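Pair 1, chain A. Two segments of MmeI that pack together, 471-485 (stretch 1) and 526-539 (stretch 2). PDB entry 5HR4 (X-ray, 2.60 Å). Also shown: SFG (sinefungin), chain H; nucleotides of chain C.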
# COMPACT_ATOMS: atom_id res chain seq x y z
N GLU A 471 -26.45 -7.01 -2.94
CA GLU A 471 -26.86 -6.88 -4.33
C GLU A 471 -26.44 -5.51 -4.87
O GLU A 471 -26.71 -4.47 -4.26
CB GLU A 471 -28.37 -7.11 -4.45
N ALA A 472 -25.77 -5.53 -6.03
CA ALA A 472 -25.28 -4.31 -6.66
C ALA A 472 -26.36 -3.24 -6.79
O ALA A 472 -26.09 -2.05 -6.58
CB ALA A 472 -24.69 -4.63 -8.04
N LYS A 473 -27.58 -3.63 -7.14
CA LYS A 473 -28.63 -2.63 -7.30
C LYS A 473 -28.96 -1.93 -6.00
O LYS A 473 -29.48 -0.81 -6.03
CB LYS A 473 -29.90 -3.27 -7.89
N LYS A 474 -28.65 -2.54 -4.85
CA LYS A 474 -28.87 -1.92 -3.55
C LYS A 474 -27.61 -1.30 -2.98
O LYS A 474 -27.58 -0.97 -1.79
CB LYS A 474 -29.45 -2.94 -2.56
N CYS A 475 -26.56 -1.15 -3.78
CA CYS A 475 -25.27 -0.68 -3.30
C CYS A 475 -24.98 0.71 -3.83
O CYS A 475 -25.39 1.06 -4.95
CB CYS A 475 -24.16 -1.65 -3.71
SG CYS A 475 -22.47 -0.98 -3.65
N CYS A 476 -24.25 1.51 -3.04
CA CYS A 476 -23.92 2.88 -3.40
C CYS A 476 -22.42 3.13 -3.54
O CYS A 476 -21.97 3.55 -4.61
CB CYS A 476 -24.53 3.85 -2.38
SG CYS A 476 -26.31 3.84 -2.42
N PHE A 477 -21.63 2.90 -2.50
CA PHE A 477 -20.20 3.17 -2.58
C PHE A 477 -19.38 1.92 -2.27
O PHE A 477 -19.74 1.11 -1.41
CB PHE A 477 -19.83 4.31 -1.64
CG PHE A 477 -20.67 5.51 -1.83
CD1 PHE A 477 -20.32 6.48 -2.76
CD2 PHE A 477 -21.85 5.66 -1.13
CE1 PHE A 477 -21.11 7.60 -2.95
CE2 PHE A 477 -22.65 6.77 -1.33
CZ PHE A 477 -22.27 7.74 -2.24
N ILE A 478 -18.29 1.77 -3.02
CA ILE A 478 -17.30 0.73 -2.80
C ILE A 478 -16.00 1.45 -2.45
O ILE A 478 -15.46 2.21 -3.27
CB ILE A 478 -17.13 -0.16 -4.04
CG1 ILE A 478 -18.37 -1.02 -4.25
CG2 ILE A 478 -15.93 -1.08 -3.91
CD1 ILE A 478 -18.27 -1.83 -5.48
N LEU A 479 -15.52 1.24 -1.23
CA LEU A 479 -14.29 1.86 -0.78
C LEU A 479 -13.47 0.89 0.05
O LEU A 479 -14.02 -0.01 0.69
CB LEU A 479 -14.56 3.12 0.04
CG LEU A 479 -15.71 3.13 1.04
CD1 LEU A 479 -15.32 2.50 2.32
CD2 LEU A 479 -16.06 4.58 1.30
N GLY A 480 -12.17 1.07 0.05
CA GLY A 480 -11.34 0.36 1.00
C GLY A 480 -9.88 0.38 0.59
O GLY A 480 -9.50 0.95 -0.43
N ASN A 481 -9.08 -0.29 1.42
CA ASN A 481 -7.63 -0.33 1.29
C ASN A 481 -7.18 -1.78 1.13
O ASN A 481 -6.71 -2.40 2.10
CB ASN A 481 -6.95 0.34 2.48
CG ASN A 481 -5.44 0.30 2.37
OD1 ASN A 481 -4.88 0.17 1.28
ND2 ASN A 481 -4.78 0.40 3.51
N PRO A 482 -7.27 -2.33 -0.07
CA PRO A 482 -6.95 -3.75 -0.29
C PRO A 482 -5.46 -4.03 -0.18
O PRO A 482 -4.63 -3.13 -0.36
CB PRO A 482 -7.45 -4.00 -1.73
CG PRO A 482 -8.31 -2.83 -2.07
CD PRO A 482 -7.79 -1.68 -1.29
N PRO A 483 -5.09 -5.30 0.06
CA PRO A 483 -3.68 -5.63 0.34
C PRO A 483 -2.77 -5.46 -0.87
O PRO A 483 -3.17 -5.73 -2.01
CB PRO A 483 -3.75 -7.10 0.76
CG PRO A 483 -4.93 -7.61 0.05
CD PRO A 483 -5.93 -6.50 0.16
N PHE A 484 -1.53 -5.04 -0.58
CA PHE A 484 -0.49 -4.83 -1.58
C PHE A 484 0.46 -6.02 -1.53
O PHE A 484 1.07 -6.29 -0.50
CB PHE A 484 0.34 -3.57 -1.31
CG PHE A 484 -0.45 -2.34 -1.04
CD1 PHE A 484 -1.80 -2.26 -1.32
CD2 PHE A 484 0.19 -1.23 -0.52
CE1 PHE A 484 -2.50 -1.09 -1.05
CE2 PHE A 484 -0.50 -0.07 -0.27
CZ PHE A 484 -1.85 0.00 -0.54
N VAL A 485 0.60 -6.72 -2.65
CA VAL A 485 1.57 -7.81 -2.66
C VAL A 485 2.20 -7.85 -4.04
O VAL A 485 1.50 -7.93 -5.06
CB VAL A 485 0.93 -9.17 -2.30
CG1 VAL A 485 2.00 -10.24 -2.34
CG2 VAL A 485 0.25 -9.15 -0.90
N GLN A 526 -21.04 -3.18 -13.16
CA GLN A 526 -21.55 -3.17 -14.52
C GLN A 526 -23.08 -3.16 -14.54
O GLN A 526 -23.68 -2.64 -15.48
CB GLN A 526 -21.00 -4.38 -15.29
CG GLN A 526 -20.76 -4.14 -16.78
CD GLN A 526 -19.64 -3.13 -17.05
OE1 GLN A 526 -18.50 -3.35 -16.64
NE2 GLN A 526 -19.96 -2.03 -17.74
N THR A 527 -23.71 -3.70 -13.49
CA THR A 527 -25.17 -3.75 -13.38
C THR A 527 -25.78 -2.50 -12.75
O THR A 527 -27.01 -2.41 -12.69
CB THR A 527 -25.62 -4.98 -12.57
OG1 THR A 527 -25.07 -4.92 -11.25
CG2 THR A 527 -25.15 -6.27 -13.21
N ASN A 528 -24.97 -1.54 -12.29
CA ASN A 528 -25.50 -0.33 -11.63
C ASN A 528 -24.45 0.79 -11.71
O ASN A 528 -23.71 1.03 -10.75
CB ASN A 528 -25.91 -0.61 -10.19
CG ASN A 528 -26.27 0.67 -9.40
OD1 ASN A 528 -26.38 1.76 -9.98
ND2 ASN A 528 -26.46 0.53 -8.08
N ALA A 529 -24.45 1.52 -12.83
CA ALA A 529 -23.52 2.62 -13.08
C ALA A 529 -23.61 3.77 -12.08
O ALA A 529 -22.90 4.76 -12.22
CB ALA A 529 -23.75 3.20 -14.48
N ASN A 530 -24.49 3.67 -11.08
CA ASN A 530 -24.57 4.72 -10.08
C ASN A 530 -23.57 4.52 -8.96
O ASN A 530 -23.35 5.44 -8.16
CB ASN A 530 -25.98 4.79 -9.49
CG ASN A 530 -26.90 5.64 -10.32
OD1 ASN A 530 -26.61 5.94 -11.48
ND2 ASN A 530 -28.03 6.03 -9.74
N ILE A 531 -22.97 3.35 -8.86
CA ILE A 531 -22.00 3.14 -7.81
C ILE A 531 -20.75 3.94 -8.13
O ILE A 531 -20.37 4.09 -9.31
CB ILE A 531 -21.70 1.64 -7.67
CG1 ILE A 531 -22.99 0.89 -7.26
CG2 ILE A 531 -20.54 1.42 -6.70
CD1 ILE A 531 -22.88 -0.64 -7.39
N ARG A 532 -20.13 4.50 -7.09
CA ARG A 532 -18.85 5.19 -7.15
C ARG A 532 -17.86 4.46 -6.24
O ARG A 532 -18.21 4.05 -5.13
CB ARG A 532 -19.03 6.63 -6.73
N CYS A 533 -16.62 4.28 -6.71
CA CYS A 533 -15.61 3.48 -6.00
C CYS A 533 -14.33 4.27 -5.76
O CYS A 533 -13.93 5.11 -6.57
CB CYS A 533 -15.23 2.20 -6.76
SG CYS A 533 -16.60 1.23 -7.43
N ALA A 534 -13.64 3.93 -4.67
CA ALA A 534 -12.30 4.45 -4.45
C ALA A 534 -11.48 3.45 -3.64
O ALA A 534 -11.98 2.89 -2.66
CB ALA A 534 -12.34 5.81 -3.75
N PHE A 535 -10.23 3.25 -4.06
CA PHE A 535 -9.30 2.32 -3.42
C PHE A 535 -7.97 3.00 -3.15
O PHE A 535 -7.45 3.73 -4.00
CB PHE A 535 -9.03 1.08 -4.31
CG PHE A 535 -10.14 0.05 -4.31
CD1 PHE A 535 -10.85 -0.22 -3.15
CD2 PHE A 535 -10.46 -0.64 -5.47
CE1 PHE A 535 -11.86 -1.16 -3.16
CE2 PHE A 535 -11.46 -1.58 -5.48
CZ PHE A 535 -12.16 -1.84 -4.33
N VAL A 536 -7.43 2.77 -1.94
CA VAL A 536 -6.00 2.96 -1.73
C VAL A 536 -5.24 1.87 -2.51
O VAL A 536 -5.71 0.73 -2.64
CB VAL A 536 -5.65 2.92 -0.23
CG1 VAL A 536 -4.16 3.20 0.03
CG2 VAL A 536 -6.52 3.88 0.56
N SER A 537 -4.07 2.21 -3.02
CA SER A 537 -3.31 1.16 -3.69
C SER A 537 -1.85 1.57 -3.71
O SER A 537 -1.52 2.76 -3.65
CB SER A 537 -3.85 0.90 -5.10
N THR A 538 -0.97 0.58 -3.73
CA THR A 538 0.44 0.89 -3.92
C THR A 538 0.64 1.67 -5.21
O THR A 538 0.03 1.36 -6.23
CB THR A 538 1.28 -0.37 -3.99
OG1 THR A 538 2.54 -0.02 -4.56
CG2 THR A 538 0.58 -1.41 -4.89
N ASN A 539 1.52 2.66 -5.16
CA ASN A 539 1.59 3.54 -6.32
C ASN A 539 2.09 2.80 -7.54
O ASN A 539 2.01 3.35 -8.65
CB ASN A 539 2.46 4.76 -6.02
CG ASN A 539 3.83 4.39 -5.50
OD1 ASN A 539 4.05 3.28 -5.01
ND2 ASN A 539 4.76 5.32 -5.59
N SFG H . -8.69 -1.00 5.75
CA SFG H . -8.47 -1.90 6.86
C SFG H . -8.33 -1.04 8.10
O SFG H . -8.39 0.20 7.98
OXT SFG H . -8.15 -1.55 9.23
CB SFG H . -7.21 -2.72 6.64
CG SFG H . -7.33 -3.43 5.30
CD SFG H . -5.97 -4.00 5.00
NE SFG H . -5.17 -2.92 4.44
C5' SFG H . -6.05 -5.19 4.03
C4' SFG H . -7.00 -6.34 4.50
O4' SFG H . -7.28 -7.10 3.48
C3' SFG H . -6.38 -7.30 5.52
O3' SFG H . -7.05 -7.15 6.68
C2' SFG H . -6.54 -8.73 4.92
O2' SFG H . -6.98 -9.72 5.96
C1' SFG H . -7.48 -8.60 4.04
N9 SFG H . -7.32 -9.44 2.90
C8 SFG H . -6.20 -9.79 2.28
N7 SFG H . -6.52 -10.55 1.23
C5 SFG H . -7.85 -10.66 1.20
C6 SFG H . -8.68 -11.34 0.35
N6 SFG H . -8.43 -12.15 -0.82
N1 SFG H . -10.00 -11.32 0.52
C2 SFG H . -10.52 -10.62 1.55
N3 SFG H . -9.70 -9.95 2.40
C4 SFG H . -8.35 -9.97 2.23
P DA C 7 6.08 -5.97 -1.03
OP1 DA C 7 6.24 -6.99 0.04
OP2 DA C 7 5.12 -6.22 -2.13
O5' DA C 7 5.79 -4.57 -0.33
C5' DA C 7 4.52 -4.09 -0.16
C4' DA C 7 4.55 -3.20 1.04
O4' DA C 7 3.26 -2.63 1.26
C3' DA C 7 4.96 -3.88 2.33
O3' DA C 7 5.84 -3.02 3.00
C2' DA C 7 3.64 -4.06 3.07
C1' DA C 7 2.85 -2.86 2.59
N9 DA C 7 1.40 -3.06 2.50
C8 DA C 7 0.76 -4.15 2.03
N7 DA C 7 -0.53 -4.02 1.99
C5 DA C 7 -0.76 -2.73 2.43
C6 DA C 7 -1.94 -1.96 2.61
N6 DA C 7 -3.16 -2.43 2.35
N1 DA C 7 -1.81 -0.70 3.07
C2 DA C 7 -0.58 -0.24 3.32
N3 DA C 7 0.59 -0.87 3.19
C4 DA C 7 0.43 -2.12 2.73

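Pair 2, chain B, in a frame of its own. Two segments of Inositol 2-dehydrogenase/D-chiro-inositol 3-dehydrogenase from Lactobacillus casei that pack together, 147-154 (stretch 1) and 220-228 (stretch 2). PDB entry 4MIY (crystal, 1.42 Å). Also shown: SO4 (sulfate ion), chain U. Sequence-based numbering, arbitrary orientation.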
# COMPACT_ATOMS: atom_id res chain seq x y z
N ALA B 147 10.71 23.37 1.66
CA ALA B 147 10.41 23.77 3.01
C ALA B 147 9.10 23.17 3.51
O ALA B 147 8.15 23.09 2.81
CB ALA B 147 10.36 25.26 3.10
N PRO B 148 9.08 22.79 4.78
CA PRO B 148 7.89 22.28 5.43
C PRO B 148 6.87 23.36 5.74
O PRO B 148 7.15 24.28 6.44
CB PRO B 148 8.42 21.66 6.69
CG PRO B 148 9.70 22.35 6.94
CD PRO B 148 10.27 22.66 5.63
N LEU B 149 5.68 23.19 5.22
CA LEU B 149 4.68 24.22 5.29
C LEU B 149 3.65 23.88 6.32
O LEU B 149 3.23 24.71 7.06
CB LEU B 149 4.01 24.37 3.93
CG LEU B 149 4.94 24.71 2.78
CD1 LEU B 149 4.21 24.63 1.48
CD2 LEU B 149 5.57 26.07 3.00
N VAL B 150 3.24 22.63 6.32
CA VAL B 150 2.24 22.09 7.21
C VAL B 150 2.68 20.69 7.65
O VAL B 150 3.29 20.01 6.91
CB VAL B 150 0.86 22.02 6.53
CG1 VAL B 150 -0.18 21.38 7.47
CG2 VAL B 150 0.40 23.39 6.09
N VAL B 151 2.38 20.34 8.89
CA VAL B 151 2.56 19.00 9.40
C VAL B 151 1.22 18.50 9.93
O VAL B 151 0.56 19.18 10.66
CB VAL B 151 3.60 18.93 10.53
CG1 VAL B 151 3.71 17.54 11.10
CG2 VAL B 151 4.94 19.40 10.08
N ARG B 152 0.82 17.32 9.49
CA ARG B 152 -0.37 16.70 10.01
C ARG B 152 -0.04 15.41 10.72
O ARG B 152 0.61 14.58 10.19
CB ARG B 152 -1.36 16.45 8.91
CG ARG B 152 -1.97 17.70 8.36
CD ARG B 152 -2.95 17.46 7.29
NE ARG B 152 -4.10 18.28 7.50
CZ ARG B 152 -5.22 18.23 6.80
NH1 ARG B 152 -5.36 17.40 5.80
NH2 ARG B 152 -6.18 19.05 7.10
N ALA B 153 -0.51 15.26 11.94
CA ALA B 153 -0.17 14.13 12.74
C ALA B 153 -1.36 13.60 13.51
O ALA B 153 -2.30 14.31 13.73
CB ALA B 153 0.95 14.48 13.67
N SER B 154 -1.27 12.35 13.89
CA SER B 154 -2.28 11.69 14.72
C SER B 154 -1.62 10.89 15.80
O SER B 154 -0.63 10.26 15.60
CB SER B 154 -3.18 10.76 13.90
OG SER B 154 -3.84 11.46 12.91
N LYS B 220 9.05 29.92 11.77
CA LYS B 220 9.08 30.04 10.33
C LYS B 220 7.71 29.94 9.67
O LYS B 220 7.60 30.16 8.53
CB LYS B 220 10.04 29.06 9.67
CG LYS B 220 11.46 29.28 9.98
CD LYS B 220 12.33 28.23 9.31
CE LYS B 220 13.76 28.41 9.63
NZ LYS B 220 14.69 27.50 8.92
N GLY B 221 6.68 29.65 10.44
CA GLY B 221 5.33 29.72 9.95
C GLY B 221 4.66 28.39 9.68
O GLY B 221 3.55 28.35 9.29
N THR B 222 5.39 27.32 9.89
CA THR B 222 4.84 26.01 9.73
C THR B 222 3.71 25.82 10.71
O THR B 222 3.80 26.19 11.83
CB THR B 222 5.92 24.95 9.99
OG1 THR B 222 6.99 25.19 9.10
CG2 THR B 222 5.38 23.55 9.76
N VAL B 223 2.62 25.25 10.23
CA VAL B 223 1.51 24.92 11.06
C VAL B 223 1.42 23.41 11.25
O VAL B 223 1.46 22.66 10.30
CB VAL B 223 0.20 25.47 10.49
CG1 VAL B 223 -0.93 25.06 11.35
CG2 VAL B 223 0.26 26.94 10.41
N ILE B 224 1.27 23.02 12.50
CA ILE B 224 1.16 21.65 12.90
C ILE B 224 -0.25 21.36 13.42
O ILE B 224 -0.71 21.99 14.31
CB ILE B 224 2.19 21.31 13.97
CG1 ILE B 224 3.59 21.63 13.47
CG2 ILE B 224 2.09 19.89 14.37
CD1 ILE B 224 4.47 22.11 14.52
N GLN B 225 -0.90 20.40 12.78
CA GLN B 225 -2.20 19.93 13.19
C GLN B 225 -2.14 18.52 13.74
O GLN B 225 -1.93 17.61 13.00
CB GLN B 225 -3.18 19.98 12.03
CG GLN B 225 -3.43 21.35 11.47
CD GLN B 225 -4.40 21.36 10.35
OE1 GLN B 225 -4.40 20.51 9.54
NE2 GLN B 225 -5.23 22.33 10.32
N VAL B 226 -2.34 18.37 15.03
CA VAL B 226 -2.32 17.07 15.66
C VAL B 226 -3.72 16.65 16.11
O VAL B 226 -4.39 17.39 16.75
CB VAL B 226 -1.39 17.02 16.88
CG1 VAL B 226 -1.22 15.61 17.36
CG2 VAL B 226 -0.07 17.56 16.58
N LEU B 227 -4.12 15.45 15.72
CA LEU B 227 -5.29 14.78 16.24
C LEU B 227 -4.90 13.88 17.38
O LEU B 227 -4.11 13.00 17.22
CB LEU B 227 -5.95 13.93 15.15
CG LEU B 227 -7.08 13.00 15.59
CD1 LEU B 227 -8.26 13.79 16.15
CD2 LEU B 227 -7.49 12.17 14.44
N VAL B 228 -5.47 14.16 18.55
CA VAL B 228 -5.31 13.31 19.71
C VAL B 228 -6.63 12.59 19.94
O VAL B 228 -7.62 13.20 20.09
CB VAL B 228 -4.90 14.12 20.95
CG1 VAL B 228 -4.90 13.27 22.19
CG2 VAL B 228 -3.56 14.74 20.76
S SO4 U . 13.34 26.05 5.98
O1 SO4 U . 14.47 26.00 6.86
O2 SO4 U . 13.19 27.38 5.46
O3 SO4 U . 13.57 25.16 4.92
O4 SO4 U . 12.21 25.63 6.73

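Both pairs are built on two neighbouring parallel strands. In pair 1 the strands 477-480 and 532-538 run at 3° to each other with axes 4.7 Å apart; in pair 2 the strands 148-154 and 223-228 run at 10° and 4.5 Å. The backbones of 14 central residues superpose with an RMSD of 0.6 Å.

The hydrogen-bond ladder is conserved. In pair 1, R532(A) N donates to C476(A) O (3.2 Å), I478(A) N to R532(A) O (3.1 Å), A534(A) N to I478(A) O (2.9 Å) and G480(A) N to A534(A) O (3.3 Å), and V536(A) N donates to G480(A) O (3.1 Å). The matching rungs of pair 2 start with V223(B) N to L149(B) O (3.3 Å) and end with L227(B) N to A153(B) O (2.9 Å). I478(A) and its counterpart V151(B) each bond through both N and O to residues flanking the bridge partner, C533(A) or I224(B), as a parallel register requires.

Just before the second strand, I531(A) and T222(B) coincide within 0.2 Å at CA, yet their chemistry differs. The isoleucine makes an apolar contact, its CD1 lying 3.8 Å from C475(A) SG, whereas the threonine hydroxyl OG1 donates to P148(B) O at 2.8 Å. C475(A) and P148(B) themselves superpose, so the same gap is closed by hydrocarbon in one pair and by a hydrogen bond in the other.

On the face bearing I478(A) and C533(A), I478(A) CB packs 3.7 Å from C533(A) SG; the equivalent V151(B) CB lies 4.0 Å from I224(B) CG1. Two bridges further on, at the next pair on this face, bulk is distributed differently. G480(A) has no side chain, and its phi/psi of 163/-179° would jam a CB against the preceding carbonyl. Across from it, the F535(A) ring receives P482(A) CG over its face, 4.1 Å from the centroid, and has G480(A) O at its edge. In pair 2 the matching A153(B) and V226(B) make a lighter contact, CB to CG2 at 4.4 Å.

The opposite face diverges most in polarity. L479(A) and A534(A) correspond to R152(B) and Q225(B). The leucine's end leads away from a small alanine, but the ends of the arginine and glutamine approach the other strand, and R152(B) NE donates to Q225(B) OE1 (3.0 Å), with the glutamine oxygen near the guanidinium plane.

N481(A) matches S154(B), but its side chain serves a ligand: N481(A) ND2 donates to N1 of DA7 of chain C at 3.2 Å.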